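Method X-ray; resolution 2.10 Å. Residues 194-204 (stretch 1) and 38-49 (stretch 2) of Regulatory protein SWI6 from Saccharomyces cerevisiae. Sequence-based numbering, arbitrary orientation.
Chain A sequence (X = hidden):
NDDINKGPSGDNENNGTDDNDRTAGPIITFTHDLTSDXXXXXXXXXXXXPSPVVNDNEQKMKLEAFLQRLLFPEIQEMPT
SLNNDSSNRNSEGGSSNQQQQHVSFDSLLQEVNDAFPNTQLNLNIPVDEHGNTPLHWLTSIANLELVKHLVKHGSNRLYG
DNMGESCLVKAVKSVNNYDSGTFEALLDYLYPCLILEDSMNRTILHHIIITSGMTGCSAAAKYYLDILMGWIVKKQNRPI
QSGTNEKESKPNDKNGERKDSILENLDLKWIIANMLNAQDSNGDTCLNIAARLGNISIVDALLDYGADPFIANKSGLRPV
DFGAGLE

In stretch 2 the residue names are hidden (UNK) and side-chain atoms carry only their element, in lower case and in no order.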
ATOM      1  N   LEU A 194      21.062   6.427  -1.673  1.00 34.92           N
ATOM      2  CA  LEU A 194      21.106   7.885  -1.747  1.00 34.62           C
ATOM      3  C   LEU A 194      21.566   8.405  -3.104  1.00 35.28           C
ATOM      4  O   LEU A 194      21.252   9.532  -3.471  1.00 35.09           O
ATOM      5  CB  LEU A 194      22.035   8.444  -0.672  1.00 32.66           C
ATOM      6  CG  LEU A 194      21.582   8.237   0.765  1.00 31.81           C
ATOM      7  CD1 LEU A 194      22.671   8.712   1.718  1.00 28.77           C
ATOM      8  CD2 LEU A 194      20.280   9.008   0.988  1.00 32.38           C
ATOM      9  N   ILE A 195      22.315   7.602  -3.853  1.00 35.88           N
ATOM     10  CA  ILE A 195      22.788   8.073  -5.153  1.00 35.88           C
ATOM     11  C   ILE A 195      21.866   7.697  -6.307  1.00 36.52           C
ATOM     12  O   ILE A 195      22.152   8.011  -7.463  1.00 36.74           O
ATOM     13  CB  ILE A 195      24.201   7.544  -5.467  1.00 35.94           C
ATOM     14  CG1 ILE A 195      24.143   6.056  -5.812  1.00 36.41           C
ATOM     15  CG2 ILE A 195      25.121   7.804  -4.277  1.00 34.55           C
ATOM     16  CD1 ILE A 195      25.426   5.529  -6.408  1.00 38.36           C
ATOM     17  N   LEU A 196      20.745   7.055  -5.992  1.00 35.64           N
ATOM     18  CA  LEU A 196      19.794   6.621  -7.008  1.00 36.36           C
ATOM     19  C   LEU A 196      18.662   7.611  -7.340  1.00 37.85           C
ATOM     20  O   LEU A 196      18.106   8.260  -6.454  1.00 38.20           O
ATOM     21  CB  LEU A 196      19.168   5.289  -6.573  1.00 34.87           C
ATOM     22  CG  LEU A 196      20.116   4.155  -6.177  1.00 35.07           C
ATOM     23  CD1 LEU A 196      19.314   2.940  -5.676  1.00 33.22           C
ATOM     24  CD2 LEU A 196      20.965   3.781  -7.384  1.00 33.75           C
ATOM     25  N   GLU A 197      18.326   7.712  -8.628  1.00 38.63           N
ATOM     26  CA  GLU A 197      17.222   8.555  -9.093  1.00 40.71           C
ATOM     27  C   GLU A 197      16.222   7.604  -9.755  1.00 40.76           C
ATOM     28  O   GLU A 197      16.615   6.580 -10.307  1.00 38.61           O
ATOM     29  CB  GLU A 197      17.695   9.596 -10.119  1.00 42.44           C
ATOM     30  CG  GLU A 197      18.306   9.018 -11.386  1.00 46.12           C
ATOM     31  CD  GLU A 197      18.765  10.096 -12.359  1.00 48.86           C
ATOM     32  OE1 GLU A 197      19.232   9.751 -13.466  1.00 51.65           O
ATOM     33  OE2 GLU A 197      18.657  11.292 -12.020  1.00 50.19           O
ATOM     34  N   ASP A 198      14.935   7.929  -9.695  1.00 42.18           N
ATOM     35  CA  ASP A 198      13.925   7.061 -10.285  1.00 43.97           C
ATOM     36  C   ASP A 198      13.638   7.398 -11.752  1.00 46.30           C
ATOM     37  O   ASP A 198      14.363   8.178 -12.377  1.00 47.26           O
ATOM     38  CB  ASP A 198      12.642   7.113  -9.444  1.00 43.20           C
ATOM     39  CG  ASP A 198      12.003   8.486  -9.422  1.00 42.18           C
ATOM     40  OD1 ASP A 198      11.098   8.698  -8.585  1.00 43.64           O
ATOM     41  OD2 ASP A 198      12.380   9.349 -10.247  1.00 43.55           O
ATOM     42  N   SER A 199      12.583   6.804 -12.301  1.00 47.38           N
ATOM     43  CA  SER A 199      12.222   7.029 -13.694  1.00 48.63           C
ATOM     44  C   SER A 199      11.859   8.476 -14.019  1.00 49.24           C
ATOM     45  O   SER A 199      11.712   8.835 -15.186  1.00 48.79           O
ATOM     46  CB  SER A 199      11.073   6.100 -14.081  1.00 49.42           C
ATOM     47  OG  SER A 199      11.480   4.751 -13.940  1.00 50.58           O
ATOM     48  N   MET A 200      11.720   9.297 -12.985  1.00 49.89           N
ATOM     49  CA  MET A 200      11.389  10.713 -13.140  1.00 49.57           C
ATOM     50  C   MET A 200      12.630  11.537 -12.785  1.00 47.47           C
ATOM     51  O   MET A 200      12.554  12.753 -12.595  1.00 46.13           O
ATOM     52  CB  MET A 200      10.255  11.082 -12.183  1.00 53.26           C
ATOM     53  CG  MET A 200       8.917  10.454 -12.514  1.00 58.01           C
ATOM     54  SD  MET A 200       8.158  11.261 -13.949  1.00 65.05           S
ATOM     55  CE  MET A 200       7.581  12.789 -13.183  1.00 62.26           C
ATOM     56  N   ASN A 201      13.768  10.856 -12.698  1.00 45.45           N
ATOM     57  CA  ASN A 201      15.030  11.481 -12.311  1.00 43.26           C
ATOM     58  C   ASN A 201      14.857  12.193 -10.970  1.00 41.73           C
ATOM     59  O   ASN A 201      15.475  13.222 -10.714  1.00 40.69           O
ATOM     60  CB  ASN A 201      15.521  12.472 -13.370  1.00 46.10           C
ATOM     61  CG  ASN A 201      15.848  11.799 -14.689  1.00 47.09           C
ATOM     62  OD1 ASN A 201      16.385  10.693 -14.722  1.00 49.31           O
ATOM     63  ND2 ASN A 201      15.538  12.472 -15.783  1.00 50.02           N
ATOM     64  N   ARG A 202      14.000  11.639 -10.119  1.00 39.34           N
ATOM     65  CA  ARG A 202      13.773  12.215  -8.802  1.00 37.45           C
ATOM     66  C   ARG A 202      14.653  11.526  -7.772  1.00 36.71           C
ATOM     67  O   ARG A 202      14.714  10.292  -7.702  1.00 36.23           O
ATOM     68  CB  ARG A 202      12.300  12.103  -8.418  1.00 36.59           C
ATOM     69  CG  ARG A 202      11.471  13.187  -9.070  1.00 37.86           C
ATOM     70  CD  ARG A 202       9.981  12.965  -8.907  1.00 40.81           C
ATOM     71  NE  ARG A 202       9.237  14.125  -9.389  1.00 42.93           N
ATOM     72  CZ  ARG A 202       7.913  14.203  -9.413  1.00 45.38           C
ATOM     73  NH1 ARG A 202       7.183  13.177  -8.986  1.00 44.59           N
ATOM     74  NH2 ARG A 202       7.320  15.313  -9.854  1.00 46.51           N
ATOM     75  N   THR A 203      15.346  12.335  -6.982  1.00 35.18           N
ATOM     76  CA  THR A 203      16.244  11.828  -5.950  1.00 34.22           C
ATOM     77  C   THR A 203      15.483  11.609  -4.652  1.00 34.67           C
ATOM     78  O   THR A 203      14.267  11.843  -4.583  1.00 32.84           O
ATOM     79  CB  THR A 203      17.361  12.834  -5.684  1.00 35.01           C
ATOM     80  OG1 THR A 203      16.833  13.946  -4.941  1.00 33.81           O
ATOM     81  CG2 THR A 203      17.915  13.349  -7.020  1.00 32.14           C
ATOM     82  N   ILE A 204      16.202  11.165  -3.621  1.00 34.43           N
ATOM     83  CA  ILE A 204      15.589  10.928  -2.327  1.00 33.73           C
ATOM     84  C   ILE A 204      15.051  12.249  -1.769  1.00 33.69           C
ATOM     85  O   ILE A 204      14.034  12.267  -1.074  1.00 32.20           O
ATOM     86  CB  ILE A 204      16.599  10.306  -1.329  1.00 35.78           C
ATOM     87  CG1 ILE A 204      15.884   9.961  -0.019  1.00 37.67           C
ATOM     88  CG2 ILE A 204      17.741  11.256  -1.068  1.00 36.91           C
ATOM     89  CD1 ILE A 204      14.919   8.780  -0.169  1.00 39.35           C
ATOM     90  N   UNK A  38      30.409   2.116 -12.636  1.00 90.61           N
ATOM     91  CA  UNK A  38      30.033   3.513 -12.446  1.00 91.86           C
ATOM     92  C   UNK A  38      30.242   3.855 -10.974  1.00 91.85           C
ATOM     93  O   UNK A  38      30.390   5.022 -10.600  1.00 92.04           O
ATOM     94  c   UNK A  38      27.677   4.578 -16.452  1.00 95.64           C
ATOM     95  c   UNK A  38      28.296   3.596 -14.314  1.00 94.93           C
ATOM     96  c   UNK A  38      28.403   2.354 -14.943  1.00 95.64           C
ATOM     97  c   UNK A  38      28.150   2.216 -16.316  1.00 95.66           C
ATOM     98  c   UNK A  38      27.932   4.705 -15.080  1.00 95.36           C
ATOM     99  c   UNK A  38      28.566   3.741 -12.837  1.00 93.17           C
ATOM    100  c   UNK A  38      27.787   3.330 -17.069  1.00 95.66           C
ATOM    101  N   UNK A  39      30.268   2.809 -10.150  1.00 91.30           N
ATOM    102  CA  UNK A  39      30.462   2.943  -8.714  1.00 90.63           C
ATOM    103  C   UNK A  39      31.927   3.212  -8.370  1.00 90.13           C
ATOM    104  O   UNK A  39      32.239   3.677  -7.271  1.00 90.65           O
ATOM    105  c   UNK A  39      27.605   2.389  -7.842  1.00 90.03           C
ATOM    106  c   UNK A  39      29.991   1.669  -8.007  1.00 90.47           C
ATOM    107  c   UNK A  39      28.212  -0.020  -7.518  1.00 90.80           C
ATOM    108  c   UNK A  39      28.537   1.265  -8.270  1.00 90.57           C
ATOM    109  N   UNK A  40      32.822   2.913  -9.309  1.00 88.64           N
ATOM    110  CA  UNK A  40      34.251   3.133  -9.103  1.00 86.97           C
ATOM    111  C   UNK A  40      34.635   4.551  -9.523  1.00 85.04           C
ATOM    112  O   UNK A  40      35.284   5.285  -8.772  1.00 85.29           O
ATOM    113  c   UNK A  40      35.070   2.120  -9.912  1.00 87.72           C
ATOM    114  o   UNK A  40      34.819   0.793  -9.480  1.00 88.90           O
ATOM    115  N   UNK A  41      34.225   4.929 -10.729  1.00 82.28           N
ATOM    116  CA  UNK A  41      34.518   6.255 -11.266  1.00 79.04           C
ATOM    117  C   UNK A  41      34.023   7.334 -10.288  1.00 76.23           C
ATOM    118  O   UNK A  41      33.373   7.014  -9.283  1.00 76.17           O
ATOM    119  c   UNK A  41      33.848   6.391 -12.639  1.00 79.07           C
ATOM    120  o   UNK A  41      34.240   5.312 -13.484  1.00 78.49           O
ATOM    121  N   UNK A  42      34.326   8.623 -10.559  1.00 72.66           N
ATOM    122  CA  UNK A  42      33.859   9.662  -9.633  1.00 69.56           C
ATOM    123  C   UNK A  42      32.372   9.489  -9.350  1.00 66.08           C
ATOM    124  O   UNK A  42      31.565   9.411 -10.276  1.00 66.28           O
ATOM    125  c   UNK A  42      34.174  10.960 -10.379  1.00 69.80           C
ATOM    126  c   UNK A  42      34.829   9.229 -11.804  1.00 71.36           C
ATOM    127  c   UNK A  42      34.102  10.550 -11.819  1.00 70.82           C
ATOM    128  N   UNK A  43      32.021   9.413  -8.071  1.00 62.13           N
ATOM    129  CA  UNK A  43      30.638   9.219  -7.652  1.00 58.19           C
ATOM    130  C   UNK A  43      29.657  10.165  -8.332  1.00 56.11           C
ATOM    131  O   UNK A  43      29.808  11.381  -8.288  1.00 54.14           O
ATOM    132  c   UNK A  43      29.809   8.263  -5.369  1.00 57.69           C
ATOM    133  c   UNK A  43      29.372   8.809  -4.011  1.00 57.02           C
ATOM    134  c   UNK A  43      30.516   9.380  -6.140  1.00 58.04           C
ATOM    135  c   UNK A  43      28.609   7.758  -6.149  1.00 56.92           C
ATOM    136  N   UNK A  44      28.642   9.589  -8.958  1.00 55.08           N
ATOM    137  CA  UNK A  44      27.625  10.363  -9.656  1.00 54.49           C
ATOM    138  C   UNK A  44      26.279   9.691  -9.464  1.00 52.54           C
ATOM    139  O   UNK A  44      26.217   8.501  -9.158  1.00 50.44           O
ATOM    140  c   UNK A  44      29.370   7.951 -13.779  1.00 64.14           C
ATOM    141  c   UNK A  44      27.961  10.435 -11.147  1.00 57.63           C
ATOM    142  c   UNK A  44      28.751   9.239 -13.223  1.00 63.90           C
ATOM    143  n   UNK A  44      30.655   7.588 -13.098  1.00 64.08           N
ATOM    144  c   UNK A  44      28.326   9.086 -11.757  1.00 60.33           C
ATOM    145  N   UNK A  45      25.205  10.457  -9.634  1.00 51.23           N
ATOM    146  CA  UNK A  45      23.867   9.914  -9.480  1.00 50.84           C
ATOM    147  C   UNK A  45      23.669   8.797 -10.500  1.00 50.97           C
ATOM    148  O   UNK A  45      24.150   8.874 -11.630  1.00 51.48           O
ATOM    149  c   UNK A  45      22.741  11.880  -8.383  1.00 50.79           C
ATOM    150  c   UNK A  45      21.429  10.390  -9.898  1.00 51.04           C
ATOM    151  c   UNK A  45      21.683  12.980  -8.412  1.00 51.22           C
ATOM    152  c   UNK A  45      22.790  11.015  -9.648  1.00 50.94           C
ATOM    153  N   UNK A  46      22.965   7.755 -10.085  1.00 49.67           N
ATOM    154  CA  UNK A  46      22.736   6.590 -10.923  1.00 49.02           C
ATOM    155  C   UNK A  46      21.244   6.241 -10.936  1.00 47.95           C
ATOM    156  O   UNK A  46      20.517   6.557  -9.994  1.00 45.56           O
ATOM    157  c   UNK A  46      23.562   5.438 -10.342  1.00 50.33           C
ATOM    158  s   UNK A  46      24.725   2.982 -10.352  1.00 58.89           S
ATOM    159  c   UNK A  46      23.596   4.160 -11.139  1.00 53.84           C
ATOM    160  c   UNK A  46      23.582   1.862  -9.511  1.00 55.39           C
ATOM    161  N   UNK A  47      20.777   5.612 -12.005  1.00 47.09           N
ATOM    162  CA  UNK A  47      19.381   5.230 -12.054  1.00 46.47           C
ATOM    163  C   UNK A  47      19.276   3.912 -11.295  1.00 46.39           C
ATOM    164  O   UNK A  47      20.196   3.085 -11.341  1.00 45.23           O
ATOM    165  c   UNK A  47      18.998   6.330 -14.328  1.00 50.72           C
ATOM    166  n   UNK A  47      16.277   7.532 -14.692  1.00 56.46           N
ATOM    167  c   UNK A  47      16.709   6.270 -15.352  1.00 55.71           C
ATOM    168  c   UNK A  47      18.907   5.055 -13.503  1.00 49.07           C
ATOM    169  c   UNK A  47      18.209   6.241 -15.617  1.00 53.70           C
ATOM    170  N   UNK A  48      18.177   3.723 -10.573  1.00 44.51           N
ATOM    171  CA  UNK A  48      18.001   2.484  -9.828  1.00 45.26           C
ATOM    172  C   UNK A  48      17.993   1.343 -10.836  1.00 45.34           C
ATOM    173  O   UNK A  48      17.574   1.526 -11.976  1.00 44.47           O
ATOM    174  c   UNK A  48      16.686   2.512  -9.045  1.00 44.25           C
ATOM    175  N   UNK A  49      18.467   0.174 -10.425  1.00 46.14           N
ATOM    176  CA  UNK A  49      18.485  -0.970 -11.323  1.00 48.54           C
ATOM    177  C   UNK A  49      17.051  -1.309 -11.719  1.00 50.19           C
ATOM    178  O   UNK A  49      16.120  -1.175 -10.918  1.00 49.34           O
ATOM    179  c   UNK A  49      21.394  -1.419 -11.359  1.00 49.88           C
ATOM    180  c   UNK A  49      19.141  -2.179 -10.649  1.00 48.88           C
ATOM    181  c   UNK A  49      21.190  -3.296  -9.728  1.00 49.98           C
ATOM    182  c   UNK A  49      20.591  -1.974 -10.202  1.00 49.79           C
TER

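Position 38 carries one carbon and then a closed ring of six carbons, with no oxygen on it; it is out of reach of stretch 1 and its atoms are poorly ordered. It is F38. Position 39 has four carbons forked at the second, and one tip comes near the end of I195. That is L39, whose CD2 lies 4.1 Å from I195 CD1.

Positions 40 and 41 each hold one carbon followed by one oxygen, without the second branch of a threonine, and both are out of reach of stretch 1: S40 and S41. At 42 three carbons close a ring onto the backbone nitrogen, which marks P42, also out of reach.

Position 43 again shows four carbons forked at the second. Its CA-to-CB bond points sideways, yet the end of the side chain comes nearer and meets I195. This is L43, with CD2 3.9 Å from I195 CD1. At 44 four carbons in a row end in nitrogen; the CA-to-CB bond points away from stretch 1. It is K44, and its NZ makes a weak hydrogen bond to P42 O at 3.5 Å.

Position 45 has four carbons forked at the first, one arm two carbons long, so the branching sits beside the backbone; its arms approach T203 and E197. It is I45. Its CD1 lies 4.0 Å from T203 CG2, and its CG2 lies 3.6 Å from E197 OE2, so the same side chain meets a methyl and a carboxylate.

Position 46 is unbranched: two carbons, a sulfur, one more carbon, and that last carbon packs on L196. Only methionine fits, M46. Its CE reaches L196 CD2 at 3.9 Å, on the sheet face these two residues share. Position 47 has four carbons in a row ending in nitrogen, and that nitrogen curls back to the turn of stretch 1. This is K47. Its NZ donates to D198 O at 3.1 Å and, weakly, to N201 OD1 at 3.2 Å; a long salt bridge joins it to E197 OE1 at 3.9 Å.

Position 48 has a single carbon, which faces L196 CD1. It is A48; its CB is 4.3 Å from L196 CD1. Position 49 has four carbons forked at the second; its CA-to-CB bond points away and it makes no contact: L49.

The contact works as a short parallel ladder with different chemistry on its two faces. M46 N donates to I195 O at 2.8 Å, and M46 O accepts from E197 N at 2.8 Å, so one residue of stretch 2 bonds to the residues before and after its partner L196. A48 N then donates to E197 O at 3.3 Å, one step along. Alternation does the sorting: L196 and M46 share an apolar face, while E197 and K47 share the other and pair their charges. I195, just before the ladder, adds grease by meeting L39 and L43. At the far end the type I turn from D198 to N201 presents oxygens to the lysine. The rule to read is backbone for register, alternating side chains for faces, and a long flexible lysine to tie the strand to the turn.

Stretch 2 (38-49) FLSSPLKIMKAL
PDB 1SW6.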